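Local coordinates for protein synaptotagmin-1 (Arabidopsis thaliana, PDB 7AS6) that helps maintain plasma membrane integrity during freezing and osmotic stress, probably binding calcium and phospholipids through C2 domains such as this one, at residues 69-78 with 89-100. Sequence-based numbering, arbitrary orientation.
Sequences PQTQVLEFSV and KMGMNVLALKEM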
loop_
_atom_site.group_PDB
_atom_site.type_symbol
_atom_site.label_atom_id
_atom_site.label_comp_id
_atom_site.label_asym_id
_atom_site.label_seq_id
_atom_site.Cartn_x
_atom_site.Cartn_y
_atom_site.Cartn_z
ATOM N N PRO A 69 1.741 -2.721 17.696
ATOM C CA PRO A 69 0.613 -2.070 17.016
ATOM C C PRO A 69 0.526 -0.582 17.291
ATOM O O PRO A 69 -0.136 0.134 16.530
ATOM C CB PRO A 69 -0.613 -2.813 17.571
ATOM C CG PRO A 69 -0.077 -4.087 18.156
ATOM C CD PRO A 69 1.299 -3.763 18.637
ATOM N N GLN A 70 1.183 -0.093 18.345
ATOM C CA GLN A 70 1.096 1.317 18.706
ATOM C C GLN A 70 2.039 2.182 17.875
ATOM O O GLN A 70 1.677 3.300 17.492
ATOM C CB GLN A 70 1.398 1.494 20.197
ATOM C CG GLN A 70 0.392 0.851 21.128
ATOM C CD GLN A 70 -0.972 1.499 21.018
ATOM O OE1 GLN A 70 -1.074 2.704 20.792
ATOM N NE2 GLN A 70 -2.028 0.702 21.156
ATOM N N THR A 71 3.248 1.687 17.588
ATOM C CA THR A 71 4.292 2.492 16.962
ATOM C C THR A 71 4.357 2.338 15.448
ATOM O O THR A 71 4.706 3.300 14.749
ATOM C CB THR A 71 5.662 2.120 17.539
ATOM O OG1 THR A 71 5.615 2.210 18.965
ATOM C CG2 THR A 71 6.755 3.060 17.012
ATOM N N GLN A 72 4.037 1.153 14.932
ATOM C CA GLN A 72 4.379 0.794 13.560
ATOM C C GLN A 72 3.371 1.341 12.563
ATOM O O GLN A 72 2.164 1.363 12.821
ATOM C CB GLN A 72 4.470 -0.720 13.423
ATOM C CG GLN A 72 5.795 -1.277 13.853
ATOM C CD GLN A 72 5.843 -2.776 13.726
ATOM O OE1 GLN A 72 4.978 -3.475 14.247
ATOM N NE2 GLN A 72 6.847 -3.283 13.018
ATOM N N VAL A 73 3.876 1.790 11.413
ATOM C CA VAL A 73 3.039 2.341 10.358
ATOM C C VAL A 73 3.397 1.658 9.046
ATOM O O VAL A 73 4.546 1.267 8.816
ATOM C CB VAL A 73 3.183 3.879 10.240
ATOM C CG1 VAL A 73 3.148 4.532 11.617
ATOM C CG2 VAL A 73 4.451 4.241 9.555
ATOM N N LEU A 74 2.389 1.478 8.198
ATOM C CA LEU A 74 2.594 0.987 6.845
ATOM C C LEU A 74 2.834 2.166 5.922
ATOM O O LEU A 74 2.244 3.233 6.095
ATOM C CB LEU A 74 1.380 0.196 6.365
ATOM C CG LEU A 74 1.183 -1.151 7.056
ATOM C CD1 LEU A 74 -0.252 -1.586 6.902
ATOM C CD2 LEU A 74 2.127 -2.192 6.462
ATOM N N GLU A 75 3.698 1.978 4.938
ATOM C CA GLU A 75 3.892 2.963 3.886
ATOM C C GLU A 75 3.526 2.322 2.559
ATOM O O GLU A 75 4.072 1.274 2.206
ATOM C CB GLU A 75 5.328 3.453 3.870
ATOM C CG GLU A 75 5.532 4.707 3.067
ATOM C CD GLU A 75 7.001 4.944 2.768
ATOM O OE1 GLU A 75 7.584 4.125 2.022
ATOM O OE2 GLU A 75 7.570 5.933 3.288
ATOM N N PHE A 76 2.572 2.920 1.854
ATOM C CA PHE A 76 2.194 2.492 0.517
ATOM C C PHE A 76 2.751 3.474 -0.504
ATOM O O PHE A 76 2.636 4.693 -0.341
ATOM C CB PHE A 76 0.683 2.415 0.365
ATOM C CG PHE A 76 0.017 1.528 1.379
ATOM C CD1 PHE A 76 -0.288 0.205 1.068
ATOM C CD2 PHE A 76 -0.289 2.007 2.639
ATOM C CE1 PHE A 76 -0.901 -0.632 2.013
ATOM C CE2 PHE A 76 -0.898 1.180 3.596
ATOM C CZ PHE A 76 -1.209 -0.142 3.271
ATOM N N SER A 77 3.344 2.950 -1.567
ATOM C CA SER A 77 3.900 3.802 -2.610
ATOM C C SER A 77 3.450 3.273 -3.953
ATOM O O SER A 77 3.661 2.097 -4.267
ATOM C CB SER A 77 5.414 3.849 -2.517
ATOM O OG SER A 77 5.788 4.379 -1.262
ATOM N N VAL A 78 2.809 4.119 -4.727
ATOM C CA VAL A 78 2.372 3.738 -6.054
ATOM C C VAL A 78 3.443 4.164 -7.053
ATOM O O VAL A 78 3.862 5.328 -7.074
ATOM C CB VAL A 78 1.011 4.365 -6.382
ATOM C CG1 VAL A 78 0.545 3.885 -7.742
ATOM C CG2 VAL A 78 -0.016 4.001 -5.287
ATOM N N LYS A 89 8.072 6.877 -8.839
ATOM C CA LYS A 89 6.998 6.923 -7.858
ATOM C C LYS A 89 5.926 7.892 -8.336
ATOM O O LYS A 89 6.237 8.982 -8.821
ATOM C CB LYS A 89 7.547 7.355 -6.493
ATOM C CG LYS A 89 6.555 7.234 -5.342
ATOM C CD LYS A 89 7.148 7.733 -4.014
ATOM C CE LYS A 89 8.582 7.238 -3.800
ATOM N NZ LYS A 89 8.707 6.162 -2.776
ATOM N N MET A 90 4.663 7.484 -8.233
ATOM C CA MET A 90 3.572 8.373 -8.590
ATOM C C MET A 90 2.942 9.023 -7.380
ATOM O O MET A 90 2.347 10.094 -7.512
ATOM C CB MET A 90 2.494 7.619 -9.367
ATOM C CG MET A 90 3.004 6.945 -10.648
ATOM S SD MET A 90 1.637 6.049 -11.427
ATOM C CE MET A 90 0.663 7.442 -11.985
ATOM N N GLY A 91 3.084 8.415 -6.213
ATOM C CA GLY A 91 2.486 8.942 -5.005
ATOM C C GLY A 91 2.593 7.937 -3.881
ATOM O O GLY A 91 2.939 6.765 -4.077
ATOM N N MET A 92 2.268 8.406 -2.684
ATOM C CA MET A 92 2.445 7.557 -1.518
ATOM C C MET A 92 1.626 8.107 -0.360
ATOM O O MET A 92 1.151 9.246 -0.389
ATOM C CB MET A 92 3.917 7.476 -1.147
ATOM C CG MET A 92 4.475 8.840 -0.910
ATOM S SD MET A 92 5.246 8.822 0.690
ATOM C CE MET A 92 6.741 7.933 0.239
ATOM N N ASN A 93 1.462 7.267 0.658
ATOM C CA ASN A 93 0.905 7.697 1.934
ATOM C C ASN A 93 1.204 6.648 2.994
ATOM O O ASN A 93 1.767 5.582 2.725
ATOM C CB ASN A 93 -0.598 7.960 1.862
ATOM C CG ASN A 93 -1.001 9.137 2.718
ATOM O OD1 ASN A 93 -0.338 9.446 3.709
ATOM N ND2 ASN A 93 -2.063 9.824 2.322
ATOM N N VAL A 94 0.803 6.965 4.211
ATOM C CA VAL A 94 1.171 6.171 5.364
ATOM C C VAL A 94 -0.110 5.775 6.089
ATOM O O VAL A 94 -1.171 6.367 5.887
ATOM C CB VAL A 94 2.140 6.966 6.262
ATOM C CG1 VAL A 94 1.394 7.751 7.303
ATOM C CG2 VAL A 94 3.175 6.059 6.875
ATOM N N LEU A 95 -0.021 4.729 6.909
ATOM C CA LEU A 95 -1.199 4.245 7.631
ATOM C C LEU A 95 -0.734 3.541 8.896
ATOM O O LEU A 95 -0.149 2.456 8.824
ATOM C CB LEU A 95 -2.044 3.310 6.772
ATOM C CG LEU A 95 -3.216 2.655 7.508
ATOM C CD1 LEU A 95 -4.102 3.710 8.137
ATOM C CD2 LEU A 95 -4.036 1.759 6.584
ATOM N N ALA A 96 -1.009 4.155 10.046
ATOM C CA ALA A 96 -0.542 3.620 11.314
ATOM C C ALA A 96 -1.337 2.382 11.677
ATOM O O ALA A 96 -2.540 2.304 11.431
ATOM C CB ALA A 96 -0.673 4.662 12.421
ATOM N N LEU A 97 -0.654 1.400 12.260
ATOM C CA LEU A 97 -1.352 0.207 12.703
ATOM C C LEU A 97 -2.232 0.471 13.922
ATOM O O LEU A 97 -3.136 -0.321 14.190
ATOM C CB LEU A 97 -0.352 -0.913 12.993
ATOM C CG LEU A 97 0.472 -1.410 11.802
ATOM C CD1 LEU A 97 1.156 -2.731 12.139
ATOM C CD2 LEU A 97 -0.409 -1.543 10.572
ATOM N N LYS A 98 -2.022 1.573 14.647
ATOM C CA LYS A 98 -2.906 1.870 15.772
ATOM C C LYS A 98 -4.333 2.170 15.329
ATOM O O LYS A 98 -5.201 2.373 16.183
ATOM C CB LYS A 98 -2.355 3.034 16.608
ATOM C CG LYS A 98 -2.467 4.420 15.971
ATOM C CD LYS A 98 -1.692 5.461 16.784
ATOM C CE LYS A 98 -1.650 6.817 16.096
ATOM N NZ LYS A 98 -0.427 7.601 16.475
ATOM N N GLU A 99 -4.591 2.200 14.024
ATOM C CA GLU A 99 -5.937 2.273 13.483
ATOM C C GLU A 99 -6.546 0.900 13.218
ATOM O O GLU A 99 -7.734 0.827 12.886
ATOM C CB GLU A 99 -5.932 3.089 12.183
ATOM C CG GLU A 99 -5.725 4.589 12.373
ATOM C CD GLU A 99 -6.866 5.242 13.132
ATOM O OE1 GLU A 99 -6.590 5.977 14.105
ATOM O OE2 GLU A 99 -8.045 5.017 12.766
ATOM N N MET A 100 -5.763 -0.179 13.331
ATOM C CA MET A 100 -6.278 -1.539 13.183
ATOM C C MET A 100 -7.364 -1.827 14.218
ATOM O O MET A 100 -7.442 -1.180 15.265
ATOM C CB MET A 100 -5.171 -2.583 13.374
ATOM C CG MET A 100 -4.044 -2.611 12.350
ATOM S SD MET A 100 -2.885 -3.950 12.771
ATOM C CE MET A 100 -2.453 -3.518 14.460
HETATM O O HOH W 1 1.146 2.941 15.053
#
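Two antiparallel strands of a C2-domain β-sandwich, 73-78 and 89-96, form a β-hairpin whose hydrogen-bonded pairs are Leu74 with Leu95, Phe76 with Asn93 and Val78 with Gly91. A classic β bulge interrupts the ladder at its loop end: Val78 O takes both Met90 N, at 2.6 Å, and Gly91 N, at 3.3 Å. The bulge lies near the cadmium site that includes Asp80, a probable calcium ligand at the end of strand 73-80. At the other end Leu97 N reaches Gln72 O (2.9 Å), a nearly straight bond with an N-H...O angle of 170°, and carries the pairing into the 3-10 turn 97-99. On the core-facing side, Leu97 CD2 lies 3.7 Å from Leu74 CD1, the two side chains meeting at about a right angle. The CB of Leu95 comes in the ring plane to the edge of Phe76, 4.0 Å from CE2. The reverse face carries Val73, Val94 and Ala96. With Val73 CG1 anti to the carbonyl carbon (chi1 -45°), CG2 is brought against Val94 CG2, a tight 3.5 Å, while CG1 rests on Ala96 CB. Further along this face the methyl CE of Met92 touches Glu75 OE2 at 3.7 Å. Strand 31-37 flanks 73-78 on its other edge, Leu136 of the opposing sheet packs on Leu74 and Leu95, and Asn93 ND2 hydrogen-bonds to Glu111 O, at the end of strand 106-111 in that sheet.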